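Local structure of type-iv like pilin ttha1219 (Thermus thermophilus, 5G23) at residues Leu72-Ser77 with Gln158-Asn163; Gln141-Arg146 with Tyr179-Val184; Ala175-Leu180 with Glu224-Val229. The protein is a type IV-like pilin, a structural protein probably belonging to the pilus machinery that serves natural competence and DNA uptake. All coordinates share one frame; numbering follows the deposited sequence.

Contact 1: Leu72-Ser77 with Gln158-Asn163; sequences LVLSPS and QAQAVN
The carbonyl oxygen of Gln-160 is gripped from strand 69-75 by two neighbouring residues. Leu-74 N donates to Gln-160 O over 2.8 Å in an almost straight bond, 178° at the hydrogen, while the CA-H of Val-73 adds a softer contact to the same oxygen at 3.4 Å. The return bond, from Gln-160 N to Leu-74 O, is longer at 3.1 Å, and Leu-74 O also receives the CA-H of Ala-159. At the next hydrogen-bonded pair, Val-162 N reaches Leu-72 O at 2.8 Å. Leu-72 with Val-162 and Leu-74 with Gln-160 are thus hydrogen-bonded pairs, and Val-73 with Ala-161 is the non-hydrogen-bonded pair between them.

Side chains alternate accordingly. On the face carrying Leu-72 and Val-162, the two residues meet first at their beta carbons, CB to CB 4.1 Å; Val-162 CG2, anti to its own carbonyl carbon, then comes up beside both CB and CD2 of Leu-72. Leu-74 points to the same face and leans on Val-147 and Tyr-149 of strand 141-151, whereas the amide end of Gln-160 turns away from its partner strand. On the other face, Val-73 CG2 and Ala-161 CB are 4.2 Å apart, and Trp-86 of the next strand also touches Val-73. Where the pairing stops, the ring of Pro-76 lies against backbone, its CG 3.4 Å from Gln-158 C. Pro-76 has no N-H to give, which fits the end of the hydrogen bonding at this point.

Strand 69-75 is also bonded on its other side, Val-73 to Gln-84 through the backbone, while Asn-163 is tied to Ser-170. With Leu-72, Leu-74 and Val-162 buried on one face, the segments are interior neighbours in an antiparallel sheet of the pilin's globular domain, a long-range pairing of its first strand with a much later one.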
loop_
_atom_site.group_PDB
_atom_site.type_symbol
_atom_site.label_atom_id
_atom_site.label_comp_id
_atom_site.label_asym_id
_atom_site.label_seq_id
_atom_site.Cartn_x
_atom_site.Cartn_y
_atom_site.Cartn_z
ATOM N N LEU B 72 -18.085 -8.805 -5.807
ATOM C CA LEU B 72 -16.823 -9.406 -6.154
ATOM C C LEU B 72 -16.987 -10.224 -7.408
ATOM O O LEU B 72 -17.989 -10.985 -7.560
ATOM C CB LEU B 72 -16.327 -10.292 -5.012
ATOM C CG LEU B 72 -14.952 -10.906 -5.179
ATOM C CD1 LEU B 72 -13.885 -9.898 -4.897
ATOM C CD2 LEU B 72 -14.778 -12.123 -4.262
ATOM N N VAL B 73 -16.010 -10.124 -8.286
ATOM C CA VAL B 73 -15.896 -11.048 -9.416
ATOM C C VAL B 73 -14.487 -11.535 -9.501
ATOM O O VAL B 73 -13.539 -10.747 -9.607
ATOM C CB VAL B 73 -16.276 -10.391 -10.764
ATOM C CG1 VAL B 73 -16.100 -11.367 -11.897
ATOM C CG2 VAL B 73 -17.723 -9.951 -10.784
ATOM N N LEU B 74 -14.335 -12.863 -9.483
ATOM C CA LEU B 74 -13.044 -13.530 -9.647
ATOM C C LEU B 74 -12.972 -14.183 -11.014
ATOM O O LEU B 74 -13.913 -14.880 -11.372
ATOM C CB LEU B 74 -12.822 -14.589 -8.596
ATOM C CG LEU B 74 -12.865 -14.018 -7.205
ATOM C CD1 LEU B 74 -12.816 -15.158 -6.165
ATOM C CD2 LEU B 74 -11.723 -13.079 -6.934
ATOM N N SER B 75 -11.876 -13.919 -11.744
ATOM C CA SER B 75 -11.663 -14.403 -13.142
ATOM C C SER B 75 -10.319 -15.094 -13.291
ATOM O O SER B 75 -9.390 -14.504 -13.805
ATOM C CB SER B 75 -11.665 -13.195 -14.108
ATOM O OG SER B 75 -12.930 -12.574 -13.976
ATOM N N PRO B 76 -10.178 -16.293 -12.737
ATOM C CA PRO B 76 -8.919 -16.993 -12.857
ATOM C C PRO B 76 -8.679 -17.435 -14.273
ATOM O O PRO B 76 -9.626 -17.663 -15.057
ATOM C CB PRO B 76 -9.063 -18.228 -11.950
ATOM C CG PRO B 76 -10.555 -18.426 -11.857
ATOM C CD PRO B 76 -11.211 -17.079 -12.029
ATOM N N SER B 77 -7.419 -17.488 -14.625
ATOM C CA SER B 77 -7.049 -17.950 -15.978
ATOM C C SER B 77 -5.608 -18.430 -15.964
ATOM O O SER B 77 -4.814 -18.053 -15.078
ATOM C CB SER B 77 -7.240 -16.804 -16.968
ATOM O OG SER B 77 -6.054 -15.995 -17.115
ATOM N N GLN B 158 -11.934 -20.661 -9.209
ATOM C CA GLN B 158 -12.849 -20.842 -10.313
ATOM C C GLN B 158 -13.516 -19.500 -10.498
ATOM O O GLN B 158 -13.482 -18.631 -9.613
ATOM C CB GLN B 158 -13.888 -21.926 -10.027
ATOM C CG GLN B 158 -14.688 -21.734 -8.759
ATOM C CD GLN B 158 -15.461 -22.964 -8.313
ATOM O OE1 GLN B 158 -14.874 -24.037 -8.109
ATOM N NE2 GLN B 158 -16.760 -22.841 -8.245
ATOM N N ALA B 159 -14.178 -19.348 -11.646
ATOM C CA ALA B 159 -14.979 -18.122 -11.910
ATOM C C ALA B 159 -15.982 -18.002 -10.818
ATOM O O ALA B 159 -16.729 -18.964 -10.488
ATOM C CB ALA B 159 -15.700 -18.226 -13.228
ATOM N N GLN B 160 -16.103 -16.835 -10.272
ATOM C CA GLN B 160 -17.093 -16.672 -9.255
ATOM C C GLN B 160 -17.507 -15.253 -9.086
ATOM O O GLN B 160 -16.638 -14.391 -9.079
ATOM C CB GLN B 160 -16.391 -17.131 -7.994
ATOM C CG GLN B 160 -16.922 -16.567 -6.708
ATOM C CD GLN B 160 -18.036 -17.451 -6.174
ATOM O OE1 GLN B 160 -18.863 -17.964 -6.944
ATOM N NE2 GLN B 160 -17.992 -17.729 -4.890
ATOM N N ALA B 161 -18.798 -15.018 -8.912
ATOM C CA ALA B 161 -19.308 -13.693 -8.572
ATOM C C ALA B 161 -19.993 -13.767 -7.245
ATOM O O ALA B 161 -20.746 -14.719 -6.985
ATOM C CB ALA B 161 -20.252 -13.145 -9.630
ATOM N N VAL B 162 -19.772 -12.801 -6.393
ATOM C CA VAL B 162 -20.536 -12.728 -5.138
ATOM C C VAL B 162 -21.533 -11.599 -5.212
ATOM O O VAL B 162 -21.172 -10.458 -5.518
ATOM C CB VAL B 162 -19.642 -12.462 -3.945
ATOM C CG1 VAL B 162 -20.451 -12.338 -2.667
ATOM C CG2 VAL B 162 -18.621 -13.580 -3.805
ATOM N N ASN B 163 -22.783 -11.927 -4.889
ATOM C CA ASN B 163 -23.889 -10.946 -4.805
ATOM C C ASN B 163 -24.366 -10.815 -3.355
ATOM O O ASN B 163 -24.557 -11.806 -2.643
ATOM C CB ASN B 163 -25.036 -11.386 -5.733
ATOM C CG ASN B 163 -24.572 -11.510 -7.205
ATOM O OD1 ASN B 163 -24.659 -12.602 -7.814
ATOM N ND2 ASN B 163 -23.948 -10.456 -7.737
#

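Contact 2: Gln141-Arg146 with Tyr179-Val184; sequences QVEAFR and YLLASV
Phe-145 and Leu-180 make the apolar centre, with Leu-180 CD2 3.6 Å from Phe-145 CD1. The same leucine methyl also meets Val-142 CG1 at 3.8 Å, bridging two side chains of the facing strand. Leu-49 and Thr-52 of helix 44-61 touch Leu-180, and Leu-56 touches Phe-145, placing this face beneath the helix.

On the other face, Ala-144 is packed between two neighbours: its CB is 4.1 Å from Leu-181 CB and the same distance from Tyr-179 CE2, lying at the edge of the tyrosine ring. Arg-146 runs beside Tyr-179, pointing the same way, with the guanidinium plane turned 60° from the ring; its NH2 goes on to Glu-211 O.

Between these faces the antiparallel pairing carries a classic beta bulge, Glu-143 and Ala-144 both standing opposite Leu-181. Leu-181 O accepts Glu-143 N at 2.8 Å and, weakly, Ala-144 N at 3.3 Å. From the bulge, the Glu-143 side chain, CG anti to the carbonyl carbon and extended beyond it, passes Leu-181 CD2 and ends at Ser-183, whose OG donates to Glu-143 OE2 over 2.7 Å, reaching that oxygen from above the carboxylate plane. The serine hydroxyl in turn accepts from Arg-220 NE, and Glu-143 OE1 forms a salt bridge with Arg-222. An alanine in place of Glu-143 would probably leave the Ser-183 hydroxyl without its acceptor and Arg-222 without its carboxylate mate.

Chemically, one face is wholly apolar in this contact and meets the helix; the other combines apolar packing with a polar edge, where the carboxylate is paired with Arg-222 and linked to Arg-220 through the Ser-183 hydroxyl, a setting that would probably favour its ionised form and steady the hydroxyl.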
loop_
_atom_site.group_PDB
_atom_site.type_symbol
_atom_site.label_atom_id
_atom_site.label_comp_id
_atom_site.label_asym_id
_atom_site.label_seq_id
_atom_site.Cartn_x
_atom_site.Cartn_y
_atom_site.Cartn_z
ATOM N N GLN B 141 9.717 -9.171 -13.207
ATOM C CA GLN B 141 8.658 -9.864 -13.957
ATOM C C GLN B 141 7.771 -10.579 -13.012
ATOM O O GLN B 141 8.245 -11.410 -12.192
ATOM C CB GLN B 141 9.271 -10.873 -14.938
ATOM C CG GLN B 141 9.989 -10.175 -16.087
ATOM C CD GLN B 141 9.019 -9.556 -17.048
ATOM O OE1 GLN B 141 8.079 -10.217 -17.541
ATOM N NE2 GLN B 141 9.220 -8.289 -17.332
ATOM N N VAL B 142 6.476 -10.294 -13.081
ATOM C CA VAL B 142 5.471 -11.025 -12.315
ATOM C C VAL B 142 5.134 -12.253 -13.149
ATOM O O VAL B 142 4.524 -12.116 -14.181
ATOM C CB VAL B 142 4.243 -10.110 -11.968
ATOM C CG1 VAL B 142 3.173 -10.899 -11.232
ATOM C CG2 VAL B 142 4.706 -8.970 -11.078
ATOM N N GLU B 143 5.528 -13.432 -12.663
ATOM C CA GLU B 143 5.386 -14.700 -13.405
ATOM C C GLU B 143 4.075 -15.428 -13.053
ATOM O O GLU B 143 3.633 -16.295 -13.802
ATOM C CB GLU B 143 6.542 -15.598 -13.127
ATOM C CG GLU B 143 7.806 -14.945 -13.698
ATOM C CD GLU B 143 9.059 -15.737 -13.472
ATOM O OE1 GLU B 143 9.068 -16.743 -12.715
ATOM O OE2 GLU B 143 10.059 -15.292 -14.027
ATOM N N ALA B 144 3.475 -15.074 -11.934
ATOM C CA ALA B 144 2.179 -15.670 -11.524
ATOM C C ALA B 144 1.439 -14.805 -10.559
ATOM O O ALA B 144 2.051 -14.227 -9.635
ATOM C CB ALA B 144 2.400 -17.073 -10.948
ATOM N N PHE B 145 0.131 -14.677 -10.778
ATOM C CA PHE B 145 -0.792 -14.007 -9.878
ATOM C C PHE B 145 -1.988 -14.927 -9.818
ATOM O O PHE B 145 -2.525 -15.339 -10.824
ATOM C CB PHE B 145 -1.217 -12.579 -10.303
ATOM C CG PHE B 145 -2.209 -11.905 -9.403
ATOM C CD1 PHE B 145 -2.003 -11.787 -8.060
ATOM C CD2 PHE B 145 -3.366 -11.311 -9.928
ATOM C CE1 PHE B 145 -2.943 -11.150 -7.229
ATOM C CE2 PHE B 145 -4.336 -10.669 -9.115
ATOM C CZ PHE B 145 -4.082 -10.553 -7.765
ATOM N N ARG B 146 -2.274 -15.378 -8.604
ATOM C CA ARG B 146 -3.360 -16.378 -8.368
ATOM C C ARG B 146 -4.223 -15.847 -7.265
ATOM O O ARG B 146 -3.724 -15.258 -6.243
ATOM C CB ARG B 146 -2.825 -17.769 -7.958
ATOM C CG ARG B 146 -1.909 -18.412 -8.943
ATOM C CD ARG B 146 -2.664 -18.799 -10.221
ATOM N NE ARG B 146 -1.767 -19.609 -11.035
ATOM C CZ ARG B 146 -1.001 -19.123 -12.000
ATOM N NH1 ARG B 146 -1.017 -17.823 -12.313
ATOM N NH2 ARG B 146 -0.128 -19.936 -12.615
ATOM N N TYR B 179 -1.566 -14.989 -4.343
ATOM C CA TYR B 179 -0.209 -15.486 -4.554
ATOM C C TYR B 179 0.457 -14.699 -5.675
ATOM O O TYR B 179 -0.115 -14.509 -6.714
ATOM C CB TYR B 179 -0.233 -16.983 -4.914
ATOM C CG TYR B 179 1.107 -17.521 -5.299
ATOM C CD1 TYR B 179 2.000 -17.979 -4.349
ATOM C CD2 TYR B 179 1.493 -17.587 -6.659
ATOM C CE1 TYR B 179 3.249 -18.465 -4.687
ATOM C CE2 TYR B 179 2.737 -18.086 -7.029
ATOM C CZ TYR B 179 3.602 -18.559 -6.040
ATOM O OH TYR B 179 4.801 -18.986 -6.384
ATOM N N LEU B 180 1.714 -14.270 -5.416
ATOM C CA LEU B 180 2.551 -13.689 -6.416
ATOM C C LEU B 180 3.897 -14.437 -6.482
ATOM O O LEU B 180 4.470 -14.835 -5.425
ATOM C CB LEU B 180 2.828 -12.224 -6.072
ATOM C CG LEU B 180 1.694 -11.235 -6.280
ATOM C CD1 LEU B 180 2.013 -9.910 -5.598
ATOM C CD2 LEU B 180 1.505 -11.057 -7.788
ATOM N N LEU B 181 4.344 -14.691 -7.711
ATOM C CA LEU B 181 5.712 -15.140 -8.002
ATOM C C LEU B 181 6.328 -14.086 -8.895
ATOM O O LEU B 181 5.742 -13.688 -9.895
ATOM C CB LEU B 181 5.708 -16.475 -8.679
ATOM C CG LEU B 181 7.025 -17.017 -9.122
ATOM C CD1 LEU B 181 7.909 -17.398 -7.973
ATOM C CD2 LEU B 181 6.814 -18.238 -10.031
ATOM N N ALA B 182 7.528 -13.644 -8.548
ATOM C CA ALA B 182 8.229 -12.664 -9.341
ATOM C C ALA B 182 9.683 -13.068 -9.449
ATOM O O ALA B 182 10.230 -13.796 -8.615
ATOM C CB ALA B 182 8.112 -11.260 -8.768
ATOM N N SER B 183 10.314 -12.539 -10.486
ATOM C CA SER B 183 11.759 -12.736 -10.716
ATOM C C SER B 183 12.445 -11.471 -11.112
ATOM O O SER B 183 11.860 -10.557 -11.707
ATOM C CB SER B 183 12.000 -13.804 -11.812
ATOM O OG SER B 183 11.638 -13.332 -13.123
ATOM N N VAL B 184 13.736 -11.470 -10.844
ATOM C CA VAL B 184 14.630 -10.379 -11.259
ATOM C C VAL B 184 16.014 -10.933 -11.556
ATOM O O VAL B 184 16.427 -11.963 -10.970
ATOM C CB VAL B 184 14.854 -9.307 -10.118
ATOM C CG1 VAL B 184 13.650 -8.462 -9.862
ATOM C CG2 VAL B 184 15.352 -9.929 -8.845
#

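Contact 3: Ala175-Leu180 with Glu224-Val229; sequences ALALYL and EKLWIV
Leu-178 CB lies over one face of the Trp-227 indole, 3.6 Å from the centre of the six-membered ring and 10° off its normal, a CH-pi contact. It joins strands 173-184 and 221-230, the latter an outermost strand of the four-stranded antiparallel sheet. CG of Trp-227 sits between its backbone N and carbonyl carbon (chi1 71°), and the second torsion then lays the six-membered ring against Leu-178. Leu-180 CD1 approaches the ring at CH2, also at 3.6 Å, while Ala-53 of helix 44-61 touches the tryptophan from outside the pair. Further along this face, Leu-178 CD1 meets Val-229 CG2 at 3.7 Å.

Regular backbone bonds link Leu-176 with Val-229, Leu-178 with Trp-227 and Leu-180 with Lys-225, two for each pair. On the opposite face, Ala-177 CB meets Ile-228 CD1 at 3.6 Å, and Leu-226 CD1 packs near both Ala-177 and Tyr-179.

That face ends in a polar link. Glu-224 is held at both carboxylate oxygens, OE2 by Thr-198 OG1 and OE1 by Gly-196 N as well as by tyrosine. Tyr-179 OH donates to the anti lone pair of Glu-224 OE1 over 2.7 Å, with the carboxylate plane turned 72° from the phenol ring.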
loop_
_atom_site.group_PDB
_atom_site.type_symbol
_atom_site.label_atom_id
_atom_site.label_comp_id
_atom_site.label_asym_id
_atom_site.label_seq_id
_atom_site.Cartn_x
_atom_site.Cartn_y
_atom_site.Cartn_z
ATOM N N ALA B 175 -12.859 -15.531 2.923
ATOM C CA ALA B 175 -11.462 -15.076 2.721
ATOM C C ALA B 175 -10.994 -15.271 1.321
ATOM O O ALA B 175 -11.563 -16.081 0.581
ATOM C CB ALA B 175 -10.527 -15.748 3.694
ATOM N N LEU B 176 -9.947 -14.545 0.941
ATOM C CA LEU B 176 -9.255 -14.696 -0.336
ATOM C C LEU B 176 -7.815 -15.085 -0.020
ATOM O O LEU B 176 -7.265 -14.613 0.980
ATOM C CB LEU B 176 -9.237 -13.424 -1.146
ATOM C CG LEU B 176 -10.590 -12.831 -1.522
ATOM C CD1 LEU B 176 -10.383 -11.525 -2.252
ATOM C CD2 LEU B 176 -11.391 -13.795 -2.395
ATOM N N ALA B 177 -7.269 -15.927 -0.851
ATOM C CA ALA B 177 -5.853 -16.199 -0.852
ATOM C C ALA B 177 -5.254 -15.650 -2.126
ATOM O O ALA B 177 -5.725 -15.941 -3.234
ATOM C CB ALA B 177 -5.574 -17.678 -0.759
ATOM N N LEU B 178 -4.207 -14.845 -1.984
ATOM C CA LEU B 178 -3.509 -14.251 -3.092
ATOM C C LEU B 178 -2.050 -14.725 -3.130
ATOM O O LEU B 178 -1.434 -14.914 -2.070
ATOM C CB LEU B 178 -3.569 -12.737 -2.993
ATOM C CG LEU B 178 -5.008 -12.258 -3.133
ATOM C CD1 LEU B 178 -5.521 -12.005 -1.748
ATOM C CD2 LEU B 178 -5.064 -11.003 -3.923
ATOM N N TYR B 179 -1.566 -14.989 -4.343
ATOM C CA TYR B 179 -0.209 -15.486 -4.554
ATOM C C TYR B 179 0.457 -14.699 -5.675
ATOM O O TYR B 179 -0.115 -14.509 -6.714
ATOM C CB TYR B 179 -0.233 -16.983 -4.914
ATOM C CG TYR B 179 1.107 -17.521 -5.299
ATOM C CD1 TYR B 179 2.000 -17.979 -4.349
ATOM C CD2 TYR B 179 1.493 -17.587 -6.659
ATOM C CE1 TYR B 179 3.249 -18.465 -4.687
ATOM C CE2 TYR B 179 2.737 -18.086 -7.029
ATOM C CZ TYR B 179 3.602 -18.559 -6.040
ATOM O OH TYR B 179 4.801 -18.986 -6.384
ATOM N N LEU B 180 1.714 -14.270 -5.416
ATOM C CA LEU B 180 2.551 -13.689 -6.416
ATOM C C LEU B 180 3.897 -14.437 -6.482
ATOM O O LEU B 180 4.470 -14.835 -5.425
ATOM C CB LEU B 180 2.828 -12.224 -6.072
ATOM C CG LEU B 180 1.694 -11.235 -6.280
ATOM C CD1 LEU B 180 2.013 -9.910 -5.598
ATOM C CD2 LEU B 180 1.505 -11.057 -7.788
ATOM N N GLU B 224 8.463 -15.356 -3.828
ATOM C CA GLU B 224 7.003 -15.529 -3.872
ATOM C C GLU B 224 6.360 -15.116 -2.582
ATOM O O GLU B 224 7.016 -14.965 -1.543
ATOM C CB GLU B 224 6.653 -16.987 -4.187
ATOM C CG GLU B 224 7.027 -17.927 -3.002
ATOM C CD GLU B 224 6.839 -19.393 -3.270
ATOM O OE1 GLU B 224 6.360 -19.795 -4.374
ATOM O OE2 GLU B 224 7.256 -20.181 -2.367
ATOM N N LYS B 225 5.050 -14.871 -2.629
ATOM C CA LYS B 225 4.371 -14.521 -1.470
ATOM C C LYS B 225 2.927 -15.023 -1.569
ATOM O O LYS B 225 2.278 -14.820 -2.565
ATOM C CB LYS B 225 4.384 -13.030 -1.209
ATOM C CG LYS B 225 3.980 -12.735 0.243
ATOM C CD LYS B 225 4.032 -11.266 0.506
ATOM C CE LYS B 225 3.573 -10.946 1.915
ATOM N NZ LYS B 225 4.619 -11.361 2.883
ATOM N N LEU B 226 2.500 -15.696 -0.515
ATOM C CA LEU B 226 1.088 -16.071 -0.306
ATOM C C LEU B 226 0.551 -15.288 0.881
ATOM O O LEU B 226 1.155 -15.296 1.954
ATOM C CB LEU B 226 0.950 -17.553 -0.017
ATOM C CG LEU B 226 -0.440 -18.109 0.310
ATOM C CD1 LEU B 226 -1.314 -18.085 -0.910
ATOM C CD2 LEU B 226 -0.348 -19.504 0.856
ATOM N N TRP B 227 -0.632 -14.660 0.725
ATOM C CA TRP B 227 -1.254 -14.001 1.840
ATOM C C TRP B 227 -2.778 -14.189 1.809
ATOM O O TRP B 227 -3.339 -14.341 0.728
ATOM C CB TRP B 227 -0.784 -12.551 1.945
ATOM C CG TRP B 227 -1.265 -11.585 0.898
ATOM C CD1 TRP B 227 -2.109 -10.612 1.130
ATOM C CD2 TRP B 227 -0.840 -11.438 -0.446
ATOM N NE1 TRP B 227 -2.330 -9.878 0.021
ATOM C CE2 TRP B 227 -1.545 -10.370 -0.979
ATOM C CE3 TRP B 227 0.017 -12.162 -1.291
ATOM C CZ2 TRP B 227 -1.407 -9.964 -2.298
ATOM C CZ3 TRP B 227 0.230 -11.720 -2.589
ATOM C CH2 TRP B 227 -0.503 -10.634 -3.105
ATOM N N ILE B 228 -3.373 -14.186 2.987
ATOM C CA ILE B 228 -4.769 -14.423 3.167
ATOM C C ILE B 228 -5.407 -13.143 3.623
ATOM O O ILE B 228 -4.901 -12.472 4.512
ATOM C CB ILE B 228 -5.024 -15.454 4.262
ATOM C CG1 ILE B 228 -4.229 -16.707 4.006
ATOM C CG2 ILE B 228 -6.531 -15.692 4.330
ATOM C CD1 ILE B 228 -4.439 -17.340 2.625
ATOM N N VAL B 229 -6.481 -12.766 2.959
ATOM C CA VAL B 229 -7.256 -11.558 3.255
ATOM C C VAL B 229 -8.646 -11.941 3.676
ATOM O O VAL B 229 -9.363 -12.590 2.900
ATOM C CB VAL B 229 -7.363 -10.670 2.021
ATOM C CG1 VAL B 229 -8.066 -9.388 2.407
ATOM C CG2 VAL B 229 -5.983 -10.300 1.492
#

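In the fold
Contacts 2 and 3 belong to one four-stranded antiparallel sheet and share strand 173-184, which pairs with 141-151 in contact 2 and with 221-230 in contact 3; their centres are 12 Å apart, and Phe-145 packs on Leu-178 between them. Contact 1 lies in the seven-stranded sheet, its centre about 20 Å from that of contact 2 and 16 Å from that of contact 3. Along the chain, contacts 1 and 2 alternate, since 141-146 lies between the two segments of contact 1 and 179-184 follows them, whereas contact 1 closes before contact 3 opens. The packing of helix 44-61 on contacts 2 and 3, and of Leu-72 and Leu-74 on Leu-176, joins the helix and both sheets in one globular body.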